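Local coordinates for insecticidal protein (Brevibacillus laterosporus, PDB 7ML9) that probably kills western corn rootworm by forming beta-barrel pores in membranes, as an insecticidal toxin of the epsilon-toxin/MTX2 (aerolysin-like) family, at residues 138-143 with 177-182; 87-92 with 220-225; 35-40 with 54-59. All coordinates share one frame; numbering follows the deposited sequence. Where two conformers were deposited one is given.

Interaction 1: 138-143 with 177-182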
# COMPACT_ATOMS: atom_id res chain seq x y z
N THR A 138 -7.39 -7.20 6.78
CA THR A 138 -6.55 -6.39 5.90
C THR A 138 -5.30 -6.02 6.67
O THR A 138 -5.40 -5.50 7.78
CB THR A 138 -7.26 -5.13 5.43
OG1 THR A 138 -8.43 -5.46 4.69
CG2 THR A 138 -6.32 -4.30 4.55
N SER A 139 -4.13 -6.28 6.09
CA SER A 139 -2.90 -5.86 6.74
C SER A 139 -1.98 -5.18 5.73
O SER A 139 -2.09 -5.38 4.51
CB SER A 139 -2.19 -7.03 7.44
OG SER A 139 -1.77 -8.02 6.54
N ASN A 140 -1.08 -4.35 6.25
CA ASN A 140 -0.09 -3.69 5.40
C ASN A 140 1.24 -3.66 6.14
O ASN A 140 1.30 -3.85 7.36
CB ASN A 140 -0.59 -2.30 4.98
CG ASN A 140 -0.49 -1.25 6.09
OD1 ASN A 140 0.54 -1.13 6.76
ND2 ASN A 140 -1.54 -0.46 6.26
N THR A 141 2.31 -3.46 5.38
CA THR A 141 3.66 -3.29 5.93
C THR A 141 4.34 -2.17 5.16
O THR A 141 4.28 -2.14 3.93
CB THR A 141 4.50 -4.57 5.80
OG1 THR A 141 3.92 -5.62 6.60
CG2 THR A 141 5.92 -4.32 6.27
N THR A 142 4.96 -1.24 5.87
CA THR A 142 5.77 -0.22 5.21
C THR A 142 7.15 -0.81 4.97
O THR A 142 7.89 -1.11 5.91
CB THR A 142 5.84 1.04 6.05
OG1 THR A 142 4.51 1.57 6.20
CG2 THR A 142 6.73 2.08 5.36
N THR A 143 7.49 -1.04 3.70
CA THR A 143 8.72 -1.74 3.36
C THR A 143 9.86 -0.79 3.02
O THR A 143 11.02 -1.12 3.28
CB THR A 143 8.48 -2.69 2.17
OG1 THR A 143 7.92 -1.95 1.08
CG2 THR A 143 7.49 -3.83 2.56
N SER A 177 6.68 -0.26 9.81
CA SER A 177 5.35 -0.16 10.39
C SER A 177 4.45 -1.24 9.80
O SER A 177 4.43 -1.45 8.58
CB SER A 177 4.74 1.22 10.11
OG SER A 177 5.48 2.25 10.76
N THR A 178 3.70 -1.92 10.67
CA THR A 178 2.71 -2.90 10.27
C THR A 178 1.36 -2.54 10.87
O THR A 178 1.28 -2.10 12.02
CB THR A 178 3.09 -4.32 10.70
OG1 THR A 178 3.11 -4.39 12.13
CG2 THR A 178 4.45 -4.72 10.17
N ASP A 179 0.30 -2.74 10.09
CA ASP A 179 -1.07 -2.51 10.51
C ASP A 179 -1.87 -3.78 10.20
O ASP A 179 -1.62 -4.43 9.18
CB ASP A 179 -1.69 -1.31 9.75
CG ASP A 179 -2.67 -0.51 10.59
OD1 ASP A 179 -2.53 -0.49 11.83
OD2 ASP A 179 -3.59 0.12 10.02
N THR A 180 -2.79 -4.14 11.09
CA THR A 180 -3.75 -5.21 10.82
C THR A 180 -5.12 -4.78 11.33
O THR A 180 -5.26 -4.38 12.49
CB THR A 180 -3.35 -6.55 11.46
OG1 THR A 180 -2.15 -7.03 10.86
CG2 THR A 180 -4.45 -7.60 11.24
N LYS A 181 -6.13 -4.85 10.46
CA LYS A 181 -7.51 -4.51 10.77
C LYS A 181 -8.37 -5.73 10.49
O LYS A 181 -8.24 -6.34 9.42
CB LYS A 181 -8.00 -3.35 9.89
CG LYS A 181 -7.90 -1.94 10.45
CD LYS A 181 -8.71 -1.01 9.54
CE LYS A 181 -8.69 0.45 9.98
NZ LYS A 181 -7.43 1.16 9.61
N THR A 182 -9.25 -6.11 11.43
CA THR A 182 -10.13 -7.26 11.22
C THR A 182 -11.58 -6.85 11.45
O THR A 182 -11.87 -6.02 12.31
CB THR A 182 -9.80 -8.45 12.14
OG1 THR A 182 -9.90 -8.04 13.51
CG2 THR A 182 -8.41 -8.98 11.86
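Ser177 leads into the strand, and its carbonyl already makes a cross-strand bond: Thr142 N reaches Ser177 O at 2.8 Å, nearly along the C=O axis. The Ser177 hydroxyl turns back to the carbonyl of Gln174, while the hydroxyl of Thr142 bonds the carbonyl of Asn172. Thr178 pairs with Thr141 at a non-hydrogen-bonded site. The two side chains run side by side in the same direction; with Thr178 OG1 between the backbone N and the carbonyl carbon (chi1 64°), Thr178 CG2 is left anti to the carbonyl carbon, beside the N, and meets Thr141 OG1 at 3.7 Å.

Asp179 forms a hydrogen-bonded pair with Asn140, and the two backbone bonds differ in shape. Asn140 N meets Asp179 O in the carbonyl plane, whereas Asp179 N, 3.1 Å from Asn140 O, comes in from above it. The amide of Asn140 lies alongside the carboxylate, ND2 resting 3.6 Å from Asp179 CB, with the planes 38° apart. That ND2 donates to Thr169 OG1 and the carbonyl of Glu170, so the amide is held by a strand beneath, and Asp179 OD1 has a weak bond from His323.

Thr180 sits opposite Ser139, its OG1 3.4 Å from Ser139 CB and weakly bonded to Asp179 O. Lys181 pairs with Thr138 through two bonds of 2.9 Å, Thr138 N to Lys181 O and Lys181 N to Thr138 O, both nearly straight. Its chain bends at the end, leaving NZ in a long 4.0 Å salt bridge to Asp179 OD2.

This antiparallel Ser- and Thr-rich ladder resembles those of aerolysin-like toxins. Strand 266-289 pairs with the other edge of strand 130-147, strand 303-323 flanks strand 178-189, and strand 165-172 packs against the face carrying Thr138 and Asn140.

Interaction 2: 87-92 with 220-225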
# COMPACT_ATOMS: atom_id res chain seq x y z
N LYS A 87 9.04 21.50 5.52
CA LYS A 87 7.63 21.31 5.79
C LYS A 87 7.13 20.10 5.02
O LYS A 87 7.48 19.93 3.86
CB LYS A 87 6.83 22.56 5.38
CG LYS A 87 5.35 22.51 5.66
CD LYS A 87 4.77 23.91 5.65
CE LYS A 87 3.49 23.99 6.47
NZ LYS A 87 2.33 23.48 5.69
N VAL A 88 6.32 19.26 5.66
CA VAL A 88 5.61 18.22 4.93
C VAL A 88 4.29 18.84 4.48
O VAL A 88 3.46 19.20 5.31
CB VAL A 88 5.38 16.97 5.79
CG1 VAL A 88 4.66 15.92 4.98
CG2 VAL A 88 6.72 16.43 6.31
N ASN A 89 4.12 18.99 3.17
CA ASN A 89 2.95 19.68 2.63
C ASN A 89 1.76 18.75 2.41
O ASN A 89 0.61 19.15 2.63
CB ASN A 89 3.29 20.35 1.29
CG ASN A 89 4.43 21.33 1.41
OD1 ASN A 89 4.43 22.17 2.30
ND2 ASN A 89 5.41 21.22 0.52
N ASN A 90 2.02 17.54 1.93
CA ASN A 90 0.96 16.56 1.73
C ASN A 90 1.58 15.18 1.69
O ASN A 90 2.78 15.00 1.45
CB ASN A 90 0.16 16.84 0.45
CG ASN A 90 -1.17 16.12 0.44
OD1 ASN A 90 -1.73 15.81 1.49
ND2 ASN A 90 -1.68 15.83 -0.75
N ALA A 91 0.74 14.19 1.99
CA ALA A 91 1.19 12.80 1.92
C ALA A 91 0.02 11.95 1.43
O ALA A 91 -1.13 12.20 1.80
CB ALA A 91 1.69 12.31 3.27
N TRP A 92 0.32 10.97 0.58
CA TRP A 92 -0.72 10.15 -0.02
C TRP A 92 -0.14 8.80 -0.40
O TRP A 92 1.08 8.59 -0.36
CB TRP A 92 -1.37 10.86 -1.22
CG TRP A 92 -0.51 11.03 -2.46
CD1 TRP A 92 -0.54 10.26 -3.59
CD2 TRP A 92 0.47 12.06 -2.70
NE1 TRP A 92 0.37 10.73 -4.52
CE2 TRP A 92 1.00 11.83 -4.00
CE3 TRP A 92 0.95 13.13 -1.95
CZ2 TRP A 92 1.99 12.64 -4.55
CZ3 TRP A 92 1.93 13.94 -2.51
CH2 TRP A 92 2.44 13.69 -3.79
N TYR A 220 3.92 8.55 -0.89
CA TYR A 220 4.44 9.81 -1.42
C TYR A 220 4.32 10.90 -0.37
O TYR A 220 3.32 10.97 0.35
CB TYR A 220 3.68 10.29 -2.68
CG TYR A 220 3.81 9.40 -3.89
CD1 TYR A 220 4.98 9.34 -4.62
CD2 TYR A 220 2.74 8.60 -4.31
CE1 TYR A 220 5.10 8.53 -5.74
CE2 TYR A 220 2.85 7.79 -5.42
CZ TYR A 220 4.03 7.76 -6.13
OH TYR A 220 4.15 6.94 -7.23
N ALA A 221 5.33 11.75 -0.27
CA ALA A 221 5.19 12.96 0.53
C ALA A 221 5.72 14.12 -0.29
O ALA A 221 6.76 14.00 -0.95
CB ALA A 221 5.94 12.82 1.86
N ASN A 222 4.99 15.23 -0.28
CA ASN A 222 5.42 16.47 -0.90
C ASN A 222 5.99 17.33 0.21
O ASN A 222 5.29 17.64 1.18
CB ASN A 222 4.24 17.16 -1.60
CG ASN A 222 4.62 18.47 -2.27
OD1 ASN A 222 5.16 19.38 -1.65
ND2 ASN A 222 4.31 18.57 -3.56
N VAL A 223 7.27 17.69 0.09
CA VAL A 223 7.95 18.44 1.15
C VAL A 223 8.57 19.71 0.57
O VAL A 223 9.01 19.75 -0.58
CB VAL A 223 9.03 17.59 1.87
CG1 VAL A 223 8.46 16.25 2.33
CG2 VAL A 223 10.21 17.35 0.98
N GLY A 224 8.60 20.75 1.40
CA GLY A 224 9.13 22.04 1.01
C GLY A 224 10.38 22.38 1.81
O GLY A 224 10.71 21.72 2.79
N GLY A 225 11.11 23.39 1.34
CA GLY A 225 12.33 23.77 2.03
C GLY A 225 13.23 24.61 1.15
O GLY A 225 13.03 24.75 -0.06
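Trp92 and Tyr220 bury the largest areas here, and they do so as a hydrogen-bonded antiparallel pair whose side chains share a face of the sheet. Trp92 CG stands between the backbone N and the carbonyl carbon (chi1 69°), which swings the indole over its partner. Tyr220 CB then lies over the centre of the six-membered ring, 3.5 Å from its centroid, as a CH-pi contact. The phenol ring runs on past the five-membered ring, the two planes 26° apart but slid so far that they barely overlap, and Tyr220 CD2 sits 3.2 Å from Trp92 NE1. Two backbone bonds fasten the pair, Tyr220 N to Trp92 O at 2.9 Å and Trp92 N to Tyr220 O at 3.0 Å.

Asn222, next in buried area, faces two residues at once. With Asn89 and Asn90 both opposite it, the strand has a classic beta bulge: Asn89 N binds Asn222 O at 2.7 Å, while Asn90 N reaches the same oxygen only weakly, at 3.4 Å.

The bulge also directs the Asn89 side chain toward strand 220-225. Its ND2 donates to Asn222 OD1 at 2.9 Å in a nearly straight bond, lying in the donor's amide plane although the two amides cross at 58°. A weak second bond links Asn89 ND2 to Asp266 on strand 266-289, which also pairs with strand 201-229.

Interaction 3: 35-40 with 54-59. With EDO (1,2-ethanediol), chain H.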
# COMPACT_ATOMS: atom_id res chain seq x y z
N LEU A 35 21.58 17.04 -0.30
CA LEU A 35 21.29 17.75 -1.55
C LEU A 35 21.96 19.13 -1.57
O LEU A 35 22.55 19.53 -2.58
CB LEU A 35 19.77 17.89 -1.72
CG LEU A 35 19.27 18.59 -2.97
CD1 LEU A 35 19.63 17.75 -4.19
CD2 LEU A 35 17.74 18.82 -2.88
N ALA A 36 21.85 19.88 -0.47
CA ALA A 36 22.53 21.19 -0.40
C ALA A 36 24.04 21.02 -0.50
O ALA A 36 24.71 21.78 -1.23
CB ALA A 36 22.15 21.93 0.89
N ARG A 37 24.61 20.04 0.20
CA ARG A 37 26.05 19.80 0.12
C ARG A 37 26.48 19.40 -1.30
O ARG A 37 27.58 19.76 -1.73
CB ARG A 37 26.46 18.71 1.12
CG ARG A 37 26.20 19.09 2.59
CD ARG A 37 26.41 17.91 3.53
NE ARG A 37 26.03 18.27 4.88
CZ ARG A 37 25.17 17.59 5.64
NH1 ARG A 37 24.61 16.47 5.18
NH2 ARG A 37 24.89 18.03 6.87
N GLU A 38 25.64 18.65 -2.03
CA GLU A 38 26.00 18.25 -3.39
C GLU A 38 26.10 19.46 -4.31
O GLU A 38 27.06 19.60 -5.07
CB GLU A 38 24.98 17.26 -3.97
CG GLU A 38 24.85 15.98 -3.20
CD GLU A 38 25.91 14.97 -3.58
OE1 GLU A 38 26.70 15.25 -4.50
OE2 GLU A 38 25.93 13.88 -2.95
N ASP A 39 25.10 20.34 -4.25
CA ASP A 39 25.11 21.54 -5.08
C ASP A 39 26.32 22.42 -4.75
O ASP A 39 26.99 22.93 -5.65
CB ASP A 39 23.81 22.32 -4.88
CG ASP A 39 23.69 23.53 -5.79
OD1 ASP A 39 24.32 23.58 -6.87
OD2 ASP A 39 22.92 24.44 -5.44
N GLU A 40 26.60 22.58 -3.46
CA GLU A 40 27.77 23.35 -3.02
C GLU A 40 29.05 22.80 -3.65
O GLU A 40 29.75 23.52 -4.37
CB GLU A 40 27.86 23.30 -1.50
CG GLU A 40 28.97 24.14 -0.86
CD GLU A 40 28.85 24.12 0.66
OE1 GLU A 40 29.35 23.16 1.30
OE2 GLU A 40 28.22 25.05 1.21
N PRO A 54 30.69 16.28 -1.10
CA PRO A 54 29.67 16.93 -0.26
C PRO A 54 30.00 16.75 1.22
O PRO A 54 30.15 15.63 1.71
CB PRO A 54 28.37 16.21 -0.66
CG PRO A 54 28.82 14.86 -1.16
CD PRO A 54 30.14 15.13 -1.86
N SER A 55 30.11 17.87 1.94
CA SER A 55 30.59 17.78 3.32
C SER A 55 30.39 19.11 4.03
O SER A 55 30.39 20.18 3.41
CB SER A 55 32.07 17.38 3.38
OG SER A 55 32.54 17.39 4.72
N ASP A 56 30.22 19.03 5.35
CA ASP A 56 30.25 20.19 6.22
C ASP A 56 31.65 20.46 6.76
O ASP A 56 31.87 21.50 7.40
CB ASP A 56 29.29 19.99 7.40
CG ASP A 56 27.82 20.08 6.99
OD1 ASP A 56 27.53 20.46 5.83
OD2 ASP A 56 26.95 19.77 7.84
N GLU A 57 32.60 19.57 6.51
CA GLU A 57 33.95 19.68 7.03
C GLU A 57 34.84 20.48 6.09
O GLU A 57 34.62 20.50 4.87
CB GLU A 57 34.56 18.29 7.25
CG GLU A 57 34.01 17.53 8.44
CD GLU A 57 34.76 16.22 8.68
OE1 GLU A 57 34.74 15.35 7.78
OE2 GLU A 57 35.36 16.07 9.76
N GLN A 58 35.85 21.12 6.65
CA GLN A 58 36.81 21.80 5.80
C GLN A 58 37.53 20.76 4.95
O GLN A 58 37.87 19.67 5.42
CB GLN A 58 37.81 22.61 6.63
CG GLN A 58 38.80 23.37 5.77
CD GLN A 58 39.85 24.08 6.61
OE1 GLN A 58 40.66 23.44 7.26
NE2 GLN A 58 39.82 25.41 6.59
N GLN A 59 37.73 21.08 3.68
CA GLN A 59 38.45 20.17 2.80
C GLN A 59 39.27 20.98 1.81
O GLN A 59 39.04 22.18 1.61
CB GLN A 59 37.48 19.20 2.07
CG GLN A 59 36.55 19.85 1.07
CD GLN A 59 35.45 18.90 0.56
OE1 GLN A 59 35.74 17.84 -0.00
NE2 GLN A 59 34.20 19.29 0.74
C1 EDO H . 21.52 26.89 -7.69
O1 EDO H . 22.63 26.01 -7.48
C2 EDO H . 20.34 26.10 -8.25
O2 EDO H . 19.49 27.02 -8.95
O HOH W 1 29.59 20.38 0.32
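Helix 28-48, near the N terminus, is braced here by the loop that follows it, and the main tie is a side-on arginine-carboxylate salt bridge. Arg37 extends from CG to NE and presents two nitrogens to Asp56, one for each oxygen. NE donates to Asp56 OD1 at 2.8 Å in a nearly straight bond (167°), the acceptor lying close to the guanidinium plane. NH2 meets Asp56 OD2 at 2.9 Å, with more tilt. Both oxygens are approached from above the carboxylate plane, because the two flat groups stand 66° apart instead of lying coplanar.

Asp56 has further partners: Arg82 at OD1 and the backbone N of Gly79 at OD2. Two arginines and a backbone N-H at its oxygens would probably favour the ionised form, although the acid Glu40 is not far off. Arg37 NH1 turns the other way, to Glu30, which with Asp34 binds the sodium ion; the arginine therefore links the loop to a residue of the metal site.

Nearer the helix, Pro54 packs its ring against the base of Arg37, CB to CB 3.6 Å. Glu38, bent at chi2, runs beside the ring with its OE2 3.5 Å from Pro54 CG. A water accepts from Ser55 N at 3.0 Å and lies within hydrogen-bonding distance of Arg37 O and Glu40 OE1, bridging loop and helix. The other oxygen of Glu40 pairs with Arg82, so the same arginine serves both acids.

Just beyond, Ser55 OG accepts from Glu57 N at 2.8 Å, the hydrogen bond that defines an ST turn, and this turn carries Asp56.

In the fold
From the N terminus, interaction 3 comes first: helix 28-48 is met by the loop just after it, closing a short loop of 13 intervening residues in the part of the molecule about 35 Å from the chain's centre. Only afterwards does strand 86-115 begin, and interaction 2 joins it to strand 201-229 across 127 residues. Interaction 1 is nested within that long loop, pairing strand 130-147 with strand 178-189. Interactions 1 and 2 belong to the same curled sheet, their centres 22 Å apart, while nearest atoms of interactions 2 and 3 are about 8 Å apart. None of the three touches another.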